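Local coordinates for putative Lipoprotein (Shewanella oneidensis, PDB 3U24), which is of unknown function but binds zinc and calcium and belongs to a family of the Peptidase_MA clan, so it may be related to zinc metallopeptidases, at residues T476-S481 with E490-L495; T171-L176 with K510-T515; I254-T259 with Y524-R529; I281-W286 with S296-A301; T445-L450 with E530-R535. All coordinates share one frame; numbering follows the deposited sequence.

Contact 1: T476-S481 with E490-L495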
# COMPACT_ATOMS: atom_id res chain seq x y z
N THR A 476 -2.61 -0.14 13.75
CA THR A 476 -1.90 1.02 14.26
C THR A 476 -1.28 0.72 15.61
O THR A 476 -0.11 1.00 15.82
CB THR A 476 -2.84 2.27 14.34
OG1 THR A 476 -3.12 2.68 13.02
CG2 THR A 476 -2.21 3.45 15.09
N ILE A 477 -2.05 0.15 16.50
CA ILE A 477 -1.53 -0.28 17.82
C ILE A 477 -0.31 -1.20 17.66
O ILE A 477 0.73 -1.03 18.32
CB ILE A 477 -2.64 -0.93 18.65
CG1 ILE A 477 -3.73 0.10 18.90
CG2 ILE A 477 -2.14 -1.46 19.99
CD1 ILE A 477 -4.92 -0.43 19.65
N LEU A 478 -0.44 -2.16 16.78
CA LEU A 478 0.58 -3.16 16.57
C LEU A 478 1.84 -2.54 16.01
O LEU A 478 2.96 -2.74 16.54
CB LEU A 478 0.05 -4.22 15.60
CG LEU A 478 1.05 -5.28 15.10
CD1 LEU A 478 1.06 -6.42 16.08
CD2 LEU A 478 0.69 -5.86 13.74
N ASP A 479 1.69 -1.76 14.94
CA ASP A 479 2.87 -1.23 14.27
C ASP A 479 3.67 -0.32 15.21
O ASP A 479 4.90 -0.44 15.33
CB ASP A 479 2.53 -0.51 12.97
CG ASP A 479 3.78 -0.23 12.12
OD1 ASP A 479 4.32 -1.19 11.50
OD2 ASP A 479 4.18 0.96 12.05
N TYR A 480 2.95 0.54 15.92
CA TYR A 480 3.53 1.49 16.84
C TYR A 480 4.15 0.77 18.02
O TYR A 480 5.30 1.04 18.38
CB TYR A 480 2.46 2.49 17.31
CG TYR A 480 2.99 3.60 18.19
CD1 TYR A 480 3.56 4.75 17.64
CD2 TYR A 480 2.95 3.50 19.57
CE1 TYR A 480 4.07 5.78 18.47
CE2 TYR A 480 3.46 4.50 20.40
CZ TYR A 480 4.00 5.65 19.85
OH TYR A 480 4.50 6.66 20.68
N SER A 481 3.40 -0.14 18.63
CA SER A 481 3.88 -0.80 19.84
C SER A 481 5.13 -1.64 19.58
O SER A 481 6.01 -1.68 20.41
CB SER A 481 2.79 -1.60 20.52
OG SER A 481 1.67 -0.74 20.77
N GLU A 490 4.34 -12.68 21.18
CA GLU A 490 3.17 -13.20 21.91
C GLU A 490 2.16 -12.09 22.20
O GLU A 490 0.96 -12.28 22.03
CB GLU A 490 3.56 -13.91 23.23
N GLN A 491 2.62 -10.92 22.63
CA GLN A 491 1.68 -9.80 22.81
C GLN A 491 1.02 -9.40 21.49
O GLN A 491 -0.17 -9.13 21.46
CB GLN A 491 2.38 -8.59 23.44
CG GLN A 491 2.77 -8.81 24.89
CD GLN A 491 3.86 -7.87 25.35
OE1 GLN A 491 4.45 -7.13 24.56
NE2 GLN A 491 4.15 -7.90 26.66
N ALA A 492 1.77 -9.41 20.40
CA ALA A 492 1.19 -8.96 19.11
C ALA A 492 0.13 -9.94 18.66
O ALA A 492 -0.93 -9.53 18.19
CB ALA A 492 2.26 -8.79 18.04
N ILE A 493 0.40 -11.23 18.82
CA ILE A 493 -0.57 -12.27 18.45
C ILE A 493 -1.86 -12.18 19.29
O ILE A 493 -2.95 -12.33 18.75
CB ILE A 493 0.02 -13.70 18.58
CG1 ILE A 493 1.17 -13.93 17.61
CG2 ILE A 493 -1.06 -14.79 18.36
CD1 ILE A 493 0.80 -13.69 16.16
N ALA A 494 -1.73 -11.93 20.60
CA ALA A 494 -2.87 -11.82 21.52
C ALA A 494 -3.68 -10.56 21.18
O ALA A 494 -4.89 -10.60 21.20
CB ALA A 494 -2.41 -11.86 23.01
N LEU A 495 -3.02 -9.44 20.81
CA LEU A 495 -3.75 -8.27 20.29
C LEU A 495 -4.64 -8.64 19.08
O LEU A 495 -5.85 -8.38 19.05
CB LEU A 495 -2.76 -7.18 19.88
CG LEU A 495 -3.28 -5.83 19.32
CD1 LEU A 495 -3.82 -4.97 20.48
CD2 LEU A 495 -2.16 -5.10 18.55

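Contact 2: T171-L176 with K510-T515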
# COMPACT_ATOMS: atom_id res chain seq x y z
N THR A 171 17.92 -9.72 6.48
CA THR A 171 18.93 -10.54 5.83
C THR A 171 18.31 -11.86 5.35
O THR A 171 18.64 -12.35 4.26
CB THR A 171 20.16 -10.79 6.71
OG1 THR A 171 20.64 -9.55 7.29
CG2 THR A 171 21.29 -11.44 5.92
N GLU A 172 17.35 -12.37 6.13
CA GLU A 172 16.69 -13.62 5.80
C GLU A 172 15.82 -13.36 4.61
O GLU A 172 15.72 -14.17 3.71
CB GLU A 172 15.81 -14.12 6.97
CG GLU A 172 16.56 -14.73 8.15
CD GLU A 172 15.70 -15.03 9.42
OE1 GLU A 172 14.71 -14.29 9.78
OE2 GLU A 172 16.08 -16.00 10.11
N LEU A 173 15.16 -12.23 4.62
CA LEU A 173 14.33 -11.87 3.48
C LEU A 173 15.21 -11.75 2.19
O LEU A 173 14.85 -12.27 1.13
CB LEU A 173 13.53 -10.62 3.77
CG LEU A 173 12.54 -10.19 2.68
CD1 LEU A 173 11.45 -11.24 2.37
CD2 LEU A 173 11.96 -8.81 3.03
N ALA A 174 16.36 -11.11 2.32
CA ALA A 174 17.30 -10.99 1.20
C ALA A 174 17.63 -12.35 0.58
O ALA A 174 17.69 -12.47 -0.64
CB ALA A 174 18.58 -10.28 1.65
N VAL A 175 17.86 -13.35 1.43
CA VAL A 175 18.25 -14.68 0.93
C VAL A 175 17.12 -15.26 0.05
O VAL A 175 17.32 -15.67 -1.10
CB VAL A 175 18.53 -15.68 2.07
CG1 VAL A 175 18.69 -17.10 1.49
CG2 VAL A 175 19.72 -15.24 2.90
N LEU A 176 15.93 -15.22 0.60
CA LEU A 176 14.74 -15.71 -0.03
C LEU A 176 14.39 -14.95 -1.32
O LEU A 176 14.14 -15.57 -2.35
CB LEU A 176 13.66 -15.58 1.01
CG LEU A 176 12.26 -16.00 0.69
CD1 LEU A 176 11.50 -15.97 2.05
CD2 LEU A 176 11.70 -15.00 -0.33
N LYS A 510 0.49 -10.71 10.17
CA LYS A 510 0.60 -9.34 10.60
C LYS A 510 1.86 -9.06 11.41
O LYS A 510 2.54 -8.06 11.18
CB LYS A 510 -0.62 -8.93 11.39
CG LYS A 510 -1.82 -8.62 10.54
CD LYS A 510 -1.70 -7.26 9.85
CE LYS A 510 -2.91 -7.02 8.94
NZ LYS A 510 -4.18 -6.85 9.73
N TRP A 511 2.22 -9.97 12.31
CA TRP A 511 3.47 -9.85 13.02
C TRP A 511 4.66 -9.76 12.06
O TRP A 511 5.49 -8.85 12.15
CB TRP A 511 3.64 -11.03 13.98
CG TRP A 511 5.04 -11.19 14.48
CD1 TRP A 511 5.98 -12.12 14.07
CD2 TRP A 511 5.73 -10.38 15.49
NE1 TRP A 511 7.18 -11.94 14.75
CE2 TRP A 511 7.08 -10.92 15.61
CE3 TRP A 511 5.36 -9.32 16.31
CZ2 TRP A 511 8.00 -10.40 16.49
CZ3 TRP A 511 6.30 -8.80 17.18
CH2 TRP A 511 7.58 -9.33 17.29
N ARG A 512 4.73 -10.71 11.13
CA ARG A 512 5.80 -10.74 10.15
C ARG A 512 5.90 -9.43 9.36
O ARG A 512 6.98 -8.88 9.18
CB ARG A 512 5.62 -11.90 9.17
CG ARG A 512 6.81 -12.06 8.20
CD ARG A 512 6.61 -13.25 7.25
NE ARG A 512 7.85 -13.64 6.54
CZ ARG A 512 8.15 -13.33 5.28
NH1 ARG A 512 7.30 -12.61 4.54
NH2 ARG A 512 9.31 -13.75 4.75
N ARG A 513 4.77 -8.94 8.90
CA ARG A 513 4.71 -7.71 8.12
C ARG A 513 5.26 -6.50 8.94
O ARG A 513 6.00 -5.65 8.40
CB ARG A 513 3.28 -7.49 7.67
CG ARG A 513 3.02 -6.24 6.87
CD ARG A 513 1.62 -6.34 6.29
NE ARG A 513 1.17 -5.07 5.76
CZ ARG A 513 -0.07 -4.83 5.34
NH1 ARG A 513 -1.00 -5.79 5.38
NH2 ARG A 513 -0.38 -3.61 4.89
N ALA A 514 4.94 -6.47 10.23
CA ALA A 514 5.41 -5.43 11.16
C ALA A 514 6.89 -5.56 11.51
O ALA A 514 7.51 -4.56 11.86
CB ALA A 514 4.59 -5.42 12.43
N THR A 515 7.45 -6.76 11.41
CA THR A 515 8.86 -6.94 11.65
C THR A 515 9.65 -6.45 10.45
O THR A 515 10.79 -6.04 10.59
CB THR A 515 9.26 -8.42 11.91
OG1 THR A 515 9.02 -9.25 10.75
CG2 THR A 515 8.50 -8.99 13.08

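Contact 3: I254-T259 with Y524-R529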
# COMPACT_ATOMS: atom_id res chain seq x y z
N ILE A 254 3.23 9.42 5.87
CA ILE A 254 1.78 9.61 6.06
C ILE A 254 1.38 11.08 5.89
O ILE A 254 0.35 11.40 5.34
CB ILE A 254 1.41 9.14 7.46
CG1 ILE A 254 1.81 7.67 7.67
CG2 ILE A 254 -0.07 9.32 7.76
CD1 ILE A 254 1.15 6.65 6.74
N GLN A 255 2.24 11.98 6.35
CA GLN A 255 2.01 13.40 6.29
C GLN A 255 0.73 13.76 7.00
O GLN A 255 -0.03 14.61 6.55
CB GLN A 255 2.04 13.92 4.85
CG GLN A 255 3.37 13.76 4.15
CD GLN A 255 3.40 14.44 2.79
OE1 GLN A 255 3.28 13.77 1.74
NE2 GLN A 255 3.58 15.74 2.79
N ALA A 256 0.51 13.12 8.12
CA ALA A 256 -0.64 13.39 8.98
C ALA A 256 -0.44 14.73 9.67
O ALA A 256 0.69 15.26 9.81
CB ALA A 256 -0.76 12.31 10.05
N GLY A 257 -1.57 15.23 10.13
CA GLY A 257 -1.66 16.42 10.93
C GLY A 257 -1.56 16.13 12.41
O GLY A 257 -2.07 16.90 13.20
N MSE A 258 -0.93 15.03 12.77
CA MSE A 258 -0.64 14.71 14.18
C MSE A 258 0.61 13.82 14.23
O MSE A 258 1.09 13.35 13.17
CB MSE A 258 -1.85 14.03 14.81
CG MSE A 258 -2.11 12.64 14.27
SE MSE A 258 -3.78 11.77 14.93
CE MSE A 258 -5.07 12.14 13.47
N THR A 259 1.15 13.61 15.43
CA THR A 259 2.28 12.65 15.58
C THR A 259 1.76 11.21 15.64
O THR A 259 0.56 10.97 15.80
CB THR A 259 3.06 12.89 16.88
OG1 THR A 259 2.20 12.59 17.97
CG2 THR A 259 3.58 14.34 16.98
N TYR A 524 -4.01 3.21 7.14
CA TYR A 524 -5.46 3.03 7.03
C TYR A 524 -6.19 3.84 8.07
O TYR A 524 -7.11 4.62 7.75
CB TYR A 524 -5.84 1.56 7.16
CG TYR A 524 -4.99 0.68 6.29
CD1 TYR A 524 -3.77 0.18 6.77
CD2 TYR A 524 -5.40 0.33 5.01
CE1 TYR A 524 -2.97 -0.61 5.99
CE2 TYR A 524 -4.60 -0.47 4.21
CZ TYR A 524 -3.40 -0.94 4.70
OH TYR A 524 -2.58 -1.72 3.96
N TYR A 525 -5.77 3.70 9.32
CA TYR A 525 -6.46 4.36 10.41
C TYR A 525 -6.17 5.87 10.41
O TYR A 525 -7.02 6.67 10.74
CB TYR A 525 -6.04 3.76 11.74
CG TYR A 525 -6.70 4.36 12.93
CD1 TYR A 525 -8.06 4.22 13.13
CD2 TYR A 525 -5.96 5.03 13.87
CE1 TYR A 525 -8.68 4.78 14.23
CE2 TYR A 525 -6.55 5.56 15.00
CZ TYR A 525 -7.91 5.42 15.17
OH TYR A 525 -8.47 6.01 16.26
N SER A 526 -4.93 6.22 10.11
CA SER A 526 -4.53 7.61 10.11
C SER A 526 -5.37 8.44 9.14
O SER A 526 -5.97 9.43 9.53
CB SER A 526 -3.08 7.73 9.77
OG SER A 526 -2.76 9.09 9.64
N GLY A 527 -5.52 7.99 7.91
CA GLY A 527 -6.36 8.72 6.96
C GLY A 527 -7.83 8.73 7.33
O GLY A 527 -8.49 9.76 7.25
N TYR A 528 -8.35 7.57 7.76
CA TYR A 528 -9.70 7.49 8.26
C TYR A 528 -9.99 8.50 9.39
O TYR A 528 -11.00 9.22 9.36
CB TYR A 528 -9.98 6.07 8.73
CG TYR A 528 -11.17 5.92 9.64
CD1 TYR A 528 -12.45 6.21 9.20
CD2 TYR A 528 -11.00 5.43 10.93
CE1 TYR A 528 -13.55 6.03 10.03
CE2 TYR A 528 -12.08 5.27 11.77
CZ TYR A 528 -13.35 5.57 11.33
OH TYR A 528 -14.40 5.41 12.19
N ARG A 529 -9.11 8.56 10.37
CA ARG A 529 -9.34 9.39 11.55
C ARG A 529 -9.29 10.85 11.14
O ARG A 529 -10.14 11.63 11.55
CB ARG A 529 -8.29 9.10 12.64
CG ARG A 529 -8.70 9.43 14.07
CD ARG A 529 -9.96 8.69 14.56
NE ARG A 529 -11.11 9.58 14.68
CZ ARG A 529 -12.36 9.20 14.98
NH1 ARG A 529 -12.68 7.93 15.24
NH2 ARG A 529 -13.31 10.12 15.03

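Contact 4: I281-W286 with S296-A301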
# COMPACT_ATOMS: atom_id res chain seq x y z
N ILE A 281 -24.19 -4.99 21.28
CA ILE A 281 -24.91 -5.66 20.23
C ILE A 281 -25.01 -7.14 20.55
O ILE A 281 -26.06 -7.77 20.32
CB ILE A 281 -24.30 -5.45 18.83
CG1 ILE A 281 -24.35 -3.96 18.48
CG2 ILE A 281 -25.07 -6.25 17.79
CD1 ILE A 281 -23.54 -3.56 17.26
N THR A 282 -23.93 -7.68 21.11
CA THR A 282 -23.84 -9.10 21.32
C THR A 282 -24.88 -9.49 22.37
O THR A 282 -25.59 -10.45 22.15
CB THR A 282 -22.40 -9.51 21.66
OG1 THR A 282 -21.60 -9.28 20.49
CG2 THR A 282 -22.27 -10.98 22.06
N ASP A 283 -24.99 -8.71 23.44
CA ASP A 283 -26.04 -8.89 24.45
C ASP A 283 -27.45 -8.97 23.83
O ASP A 283 -28.22 -9.82 24.19
CB ASP A 283 -26.02 -7.76 25.54
CG ASP A 283 -24.77 -7.81 26.48
OD1 ASP A 283 -24.04 -8.83 26.51
OD2 ASP A 283 -24.50 -6.79 27.19
N LYS A 284 -27.77 -8.07 22.89
CA LYS A 284 -29.10 -8.02 22.28
C LYS A 284 -29.32 -9.20 21.31
O LYS A 284 -30.40 -9.78 21.26
CB LYS A 284 -29.32 -6.69 21.55
N LEU A 285 -28.29 -9.59 20.58
CA LEU A 285 -28.46 -10.63 19.57
C LEU A 285 -28.31 -12.05 20.10
O LEU A 285 -28.81 -12.99 19.48
CB LEU A 285 -27.45 -10.43 18.45
CG LEU A 285 -27.75 -9.34 17.42
CD1 LEU A 285 -26.54 -9.20 16.49
CD2 LEU A 285 -29.02 -9.67 16.66
N TRP A 286 -27.64 -12.23 21.23
CA TRP A 286 -27.33 -13.58 21.73
C TRP A 286 -28.47 -14.58 21.73
O TRP A 286 -28.33 -15.69 21.18
CB TRP A 286 -26.70 -13.53 23.12
CG TRP A 286 -26.13 -14.85 23.49
CD1 TRP A 286 -26.76 -15.88 24.19
CD2 TRP A 286 -24.82 -15.39 23.11
NE1 TRP A 286 -25.94 -16.96 24.28
CE2 TRP A 286 -24.76 -16.73 23.66
CE3 TRP A 286 -23.74 -14.90 22.43
CZ2 TRP A 286 -23.65 -17.52 23.51
CZ3 TRP A 286 -22.63 -15.72 22.27
CH2 TRP A 286 -22.58 -16.99 22.81
N SER A 296 -19.81 -14.98 30.38
CA SER A 296 -19.68 -13.70 31.07
C SER A 296 -18.55 -12.84 30.53
O SER A 296 -18.67 -11.62 30.54
CB SER A 296 -19.50 -13.90 32.57
OG SER A 296 -20.70 -13.53 33.21
N ASP A 297 -17.46 -13.46 30.09
CA ASP A 297 -16.43 -12.69 29.41
C ASP A 297 -16.98 -12.23 28.04
O ASP A 297 -17.11 -13.03 27.11
CB ASP A 297 -15.13 -13.49 29.26
CG ASP A 297 -14.02 -12.68 28.59
OD1 ASP A 297 -14.32 -11.72 27.83
OD2 ASP A 297 -12.83 -12.99 28.80
N ASN A 298 -17.30 -10.94 27.95
CA ASN A 298 -17.78 -10.32 26.74
C ASN A 298 -17.00 -10.73 25.49
O ASN A 298 -17.60 -10.96 24.46
CB ASN A 298 -17.71 -8.79 26.87
CG ASN A 298 -18.87 -8.18 27.64
OD1 ASN A 298 -19.92 -8.80 27.86
ND2 ASN A 298 -18.70 -6.93 28.04
N LYS A 299 -15.68 -10.79 25.59
CA LYS A 299 -14.85 -11.04 24.43
C LYS A 299 -14.98 -12.47 23.86
O LYS A 299 -14.84 -12.66 22.65
CB LYS A 299 -13.38 -10.68 24.71
CG LYS A 299 -13.15 -9.16 24.67
CD LYS A 299 -11.70 -8.75 24.97
CE LYS A 299 -11.56 -7.24 25.10
NZ LYS A 299 -10.31 -6.84 25.83
N ILE A 300 -15.23 -13.45 24.73
CA ILE A 300 -15.51 -14.81 24.29
C ILE A 300 -16.89 -14.83 23.64
O ILE A 300 -17.07 -15.40 22.56
CB ILE A 300 -15.46 -15.84 25.46
CG1 ILE A 300 -14.05 -15.97 26.05
CG2 ILE A 300 -15.93 -17.22 25.00
CD1 ILE A 300 -13.91 -17.08 27.10
N ALA A 301 -17.87 -14.22 24.31
CA ALA A 301 -19.21 -14.05 23.74
C ALA A 301 -19.18 -13.39 22.35
O ALA A 301 -19.79 -13.89 21.39
CB ALA A 301 -20.05 -13.21 24.68
O HOH W 1 -21.52 -9.46 25.50

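Contact 5: T445-L450 with E530-R535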
# COMPACT_ATOMS: atom_id res chain seq x y z
N THR A 445 -15.57 5.62 4.04
CA THR A 445 -16.85 5.36 3.37
C THR A 445 -17.67 4.23 4.00
O THR A 445 -18.90 4.26 4.00
CB THR A 445 -16.74 5.14 1.85
OG1 THR A 445 -15.98 3.96 1.60
CG2 THR A 445 -16.17 6.36 1.17
N GLU A 446 -16.99 3.25 4.57
CA GLU A 446 -17.67 2.17 5.25
C GLU A 446 -18.53 2.74 6.41
O GLU A 446 -19.72 2.45 6.54
CB GLU A 446 -16.66 1.15 5.78
CG GLU A 446 -15.62 0.70 4.76
CD GLU A 446 -14.41 0.01 5.39
OE1 GLU A 446 -14.36 -0.10 6.64
OE2 GLU A 446 -13.49 -0.41 4.65
N ARG A 447 -17.92 3.58 7.22
CA ARG A 447 -18.61 4.14 8.36
C ARG A 447 -19.74 5.08 7.92
O ARG A 447 -20.88 4.97 8.38
CB ARG A 447 -17.57 4.82 9.26
CG ARG A 447 -18.09 5.78 10.30
CD ARG A 447 -18.77 5.13 11.46
NE ARG A 447 -17.79 4.36 12.24
CZ ARG A 447 -17.92 4.00 13.53
NH1 ARG A 447 -19.02 4.35 14.24
NH2 ARG A 447 -16.93 3.29 14.08
N MSE A 448 -19.41 5.98 7.01
CA MSE A 448 -20.37 6.96 6.49
C MSE A 448 -21.58 6.24 5.88
O MSE A 448 -22.69 6.60 6.17
CB MSE A 448 -19.69 7.86 5.46
CG MSE A 448 -20.56 8.94 4.86
SE MSE A 448 -21.48 8.23 3.30
CE MSE A 448 -19.93 8.03 2.09
N MSE A 449 -21.37 5.22 5.04
CA MSE A 449 -22.54 4.49 4.46
C MSE A 449 -23.48 3.88 5.51
O MSE A 449 -24.69 3.98 5.37
CB MSE A 449 -22.10 3.37 3.52
CG MSE A 449 -21.42 3.87 2.29
SE MSE A 449 -22.72 4.52 0.97
CE MSE A 449 -23.06 2.76 0.08
N LEU A 450 -22.91 3.25 6.54
CA LEU A 450 -23.72 2.70 7.60
C LEU A 450 -24.41 3.80 8.38
O LEU A 450 -25.61 3.69 8.68
CB LEU A 450 -22.91 1.83 8.56
CG LEU A 450 -22.34 0.49 8.09
CD1 LEU A 450 -21.74 -0.27 9.28
CD2 LEU A 450 -23.40 -0.35 7.49
N GLU A 530 -8.31 11.22 10.30
CA GLU A 530 -8.22 12.63 9.87
C GLU A 530 -9.42 13.06 9.03
O GLU A 530 -9.88 14.16 9.18
CB GLU A 530 -6.92 12.94 9.11
CG GLU A 530 -5.69 13.12 9.97
CD GLU A 530 -4.52 13.71 9.18
OE1 GLU A 530 -3.88 12.97 8.41
OE2 GLU A 530 -4.26 14.93 9.28
N ILE A 531 -9.91 12.20 8.16
CA ILE A 531 -11.07 12.51 7.30
C ILE A 531 -12.36 12.66 8.12
O ILE A 531 -13.10 13.67 7.98
CB ILE A 531 -11.27 11.47 6.17
CG1 ILE A 531 -10.09 11.52 5.19
CG2 ILE A 531 -12.56 11.72 5.41
CD1 ILE A 531 -10.07 10.37 4.18
N TYR A 532 -12.63 11.69 9.00
CA TYR A 532 -13.81 11.76 9.87
C TYR A 532 -13.74 12.97 10.80
O TYR A 532 -14.72 13.70 10.90
CB TYR A 532 -13.97 10.47 10.72
CG TYR A 532 -15.35 10.30 11.28
CD1 TYR A 532 -15.71 10.90 12.50
CD2 TYR A 532 -16.32 9.55 10.61
CE1 TYR A 532 -17.00 10.73 13.03
CE2 TYR A 532 -17.63 9.40 11.10
CZ TYR A 532 -17.97 10.01 12.31
OH TYR A 532 -19.26 9.86 12.82
N ASP A 533 -12.62 13.18 11.47
CA ASP A 533 -12.48 14.37 12.34
C ASP A 533 -12.59 15.68 11.52
O ASP A 533 -13.25 16.59 11.94
CB ASP A 533 -11.18 14.38 13.12
CG ASP A 533 -11.07 13.21 14.12
OD1 ASP A 533 -12.14 12.61 14.49
OD2 ASP A 533 -9.90 12.91 14.53
N PHE A 534 -11.96 15.75 10.36
CA PHE A 534 -12.17 16.93 9.52
C PHE A 534 -13.63 17.10 9.14
O PHE A 534 -14.13 18.20 9.17
CB PHE A 534 -11.31 16.89 8.25
CG PHE A 534 -11.59 18.03 7.29
CD1 PHE A 534 -11.70 19.34 7.75
CD2 PHE A 534 -11.72 17.78 5.94
CE1 PHE A 534 -11.95 20.38 6.87
CE2 PHE A 534 -11.96 18.81 5.06
CZ PHE A 534 -12.11 20.11 5.52
N ARG A 535 -14.33 16.02 8.82
CA ARG A 535 -15.73 16.15 8.50
C ARG A 535 -16.50 16.75 9.67
O ARG A 535 -17.29 17.69 9.49
CB ARG A 535 -16.37 14.85 8.10
CG ARG A 535 -17.82 15.08 7.75
CD ARG A 535 -18.51 13.80 7.44
NE ARG A 535 -18.93 13.10 8.64
CZ ARG A 535 -19.59 11.96 8.64
NH1 ARG A 535 -19.87 11.32 7.50
NH2 ARG A 535 -19.97 11.45 9.79

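Contact 1: T476-S481 with E490-L495
An antiparallel helical hairpin, formed by helix 459-485 and the following helix 489-499, brings Leu-478 against Ala-492 and both Ile-477 and Leu-478 against Leu-495. The axes of the two segments lie 10.4 Å apart at 171°, so the segments run almost exactly counter to each other, and apolar side chains carry the contact between them. Leu-495 reaches over with CG anti to its backbone N (chi1 -179°), which sends its fork toward the partner helix. There Leu-495 CD2 lies 3.8 Å from Leu-478 CB and 3.9 Å from Ile-477 CG2; the Ile-477 and Leu-495 side chains cross obliquely. One turn nearer the bend the packing tightens. Helix 504-516 closes over this side of the hairpin, with Ala-514 touching Leu-478 and Trp-511 touching Ala-492, and helix 260-289 meets Ile-477 through Met-268. Within helix 459-485, Ile-477 O accepts twice, from Ser-481 N and from Ser-481 OG at 2.6 Å, the two donors coming from opposite faces of the carbonyl plane. Leu-478 CD1 presses on Ala-492 CB at 3.3 Å, closer than usual for two methyl carbons.

Contact 2: T171-L176 with K510-T515
Leu-173 CD1 and Leu-176 CD1, one turn apart on their helix, each come within 4.1 Å of Arg-512 NH2. Both methyls meet the guanidinium obliquely, and no hydrogen bond links the two segments. Arg-512 spans the distance by stretching out from CG to NE, with CG trans to its own N (chi1 -174°). It has to reach far, because even the nearest alpha carbons, Leu-173 CA and Arg-512 CA, are 10.9 Å apart. In the predominantly helical fold this is a thin surface bridge between two distant parts of the sequence, helix 168-179 and helix 504-516. Behind the arginine, Thr-515 OG1 donates to Arg-512 O at 2.6 Å, and Thr-515 CG2 sits 3.5 Å above the Trp-511 ring plane, toward its rim. That indole reaches helix 459-485 through Ile-482. On the far side, Val-175 and Thr-171 pack on helix 200-234. A bound calcium ion lies about 8 Å from the Arg-512 side chain.

Contact 3: I254-T259 with Y524-R529
The hydroxyl oxygen of Ser-526 is approached by two aliphatic groups in van der Waals packing: Ile-254 CG2 lies 3.3 Å from Ser-526 OG, and Ala-256 CB is 3.8 Å from Ser-526 OG. The serine puts this oxygen there by turning OG trans to its own N (chi1 174°). Ile-254 CG2 also lies 4.0 Å from Ser-526 CB. No hydrogen bond joins the two segments; Ile-254 and Ala-256 pack on a serine, with Ala-256 CA and Ser-526 CA only 7.1 Å apart.

The chain 254-259 owes its course to a sharp change of backbone direction. Gln-255, the first residue to depart from helical geometry after helix 243-254, has positive phi (57°). At the other end Thr-259 is the N-cap of helix 260-289, its side chain capping a backbone N further along. Ile-254 O is bonded by Asn-434 ND2, and Gly-257 N donates to Glu-530 OE2, one turn beyond Ser-526. On helix 523-542, Tyr-525 OH and Arg-529 NH1 both hold Asp-270 OD2, the arginine through a salt bridge that ties this helix to helix 260-289. Tyr-524 touches Glu-439, a ligand of the bound zinc ion, and the Ser-526 side chain lies about 9 Å from that glutamate. The arrangement is that of a short loop between two consecutive helices, with an N-cap at the start of the second, packed across a helix that borders the zinc site.

Contact 4: I281-W286 with S296-A301
Trp-286 and Thr-282 form the tightly packed, buried half of this contact, both closing on Ala-301, whereas Asp-283 and Asn-298 face each other at its exposed side through a water. Trp-286 CZ3 comes within 3.5 Å of Ala-301 O, which lies at the edge of the indole near its plane. Trp-286 CZ3 is also 4.3 Å from Ala-301 CB. Beside it Thr-282 CG2 packs 4.1 Å from Ala-301 CB; chi1, measured to OG1, is -67°, which sets CG2 trans to the threonine N and turns OG1 back to Met-278 O in its own helix. The indole is held from behind as well, by a hydrogen bond from NE1 to Thr-292 O and by a stack with Phe-290, both in the connecting chain.

The outer side is looser. Asp-283 OD1 and Asn-298 OD1 stand 4.3 Å apart and do not bond directly; water 1 lies 2.8 Å from Asp-283 OD1 and 2.9 Å from Asn-298 OD1. Asp-283 OD1 also has a salt bridge to Lys-294 NZ. Just before the second helix, Asp-297 OD1 accepts from Lys-299 N at 2.8 Å, a somewhat bent bond (139° at the hydrogen) met on the anti side of the carboxylate. The whole is a pair of consecutive helices joined by a short connection, with helix 298-309 opened by an aspartate N-cap and packed across the end of helix 260-289 at a steep inclination.

Contact 5: T445-L450 with E530-R535
Both Arg-447 and Tyr-532 carry CG trans to the backbone N (chi1 164° and -162°), and this brings the arginine's aliphatic part to the tyrosine ring. Arg-447 CG lies 3.7 Å from Tyr-532 CE2, meeting the ring obliquely. Bends at chi2 and chi3 then carry the arginine's charged end off to Tyr-465 OH, which takes a hydrogen bond from NE; guanidinium and ring planes stand 64° apart. A second pair forms alongside. Met-448, a selenomethionine, sets CG 3.6 Å from Arg-535 NH1, at the edge of that guanidinium and near its plane, the two side chains crossing at about a right angle. This is where helix 435-451 packs against helix 523-542. Helix 435-451 also supplies Glu-439 to the zinc ion held with His-408 and His-414, about 14 Å from the Arg-447 side chain, and Glu-446 OE2 binds His-408 ND1, a second-shell bond that probably orients the ligand. Glu-451 gathers the polar ends nearby, taking a salt bridge from Arg-535 NH2 and a hydrogen bond with Tyr-532 OH. Arg-535 NH1 is bonded to Tyr-444 OH, and Tyr-532 CD2 lies 4.2 Å above one face of the Arg-535 guanidinium, offset toward its rim.

How the contacts relate
Contacts 1, 3, 4 and 5 are mainly buried, whereas contact 2 is a sparse surface bridge. Contacts 1 and 4 both join consecutive helices across short connections, antiparallel in contact 1, but the first is wholly apolar and the second, farther from the centre of the chain, adds a watered polar side. Contacts 3 and 5 share helix 523-542 and adjoin each other, with apolar side chains of a loop on a helix serine in one and arginine-rich packing between helices in the other. Contact 2 backs onto contact 1 through helix 504-516 and touches contact 3 by a probable hydrogen bond between Arg-513 and Tyr-524. Contact 4 touches none of the others.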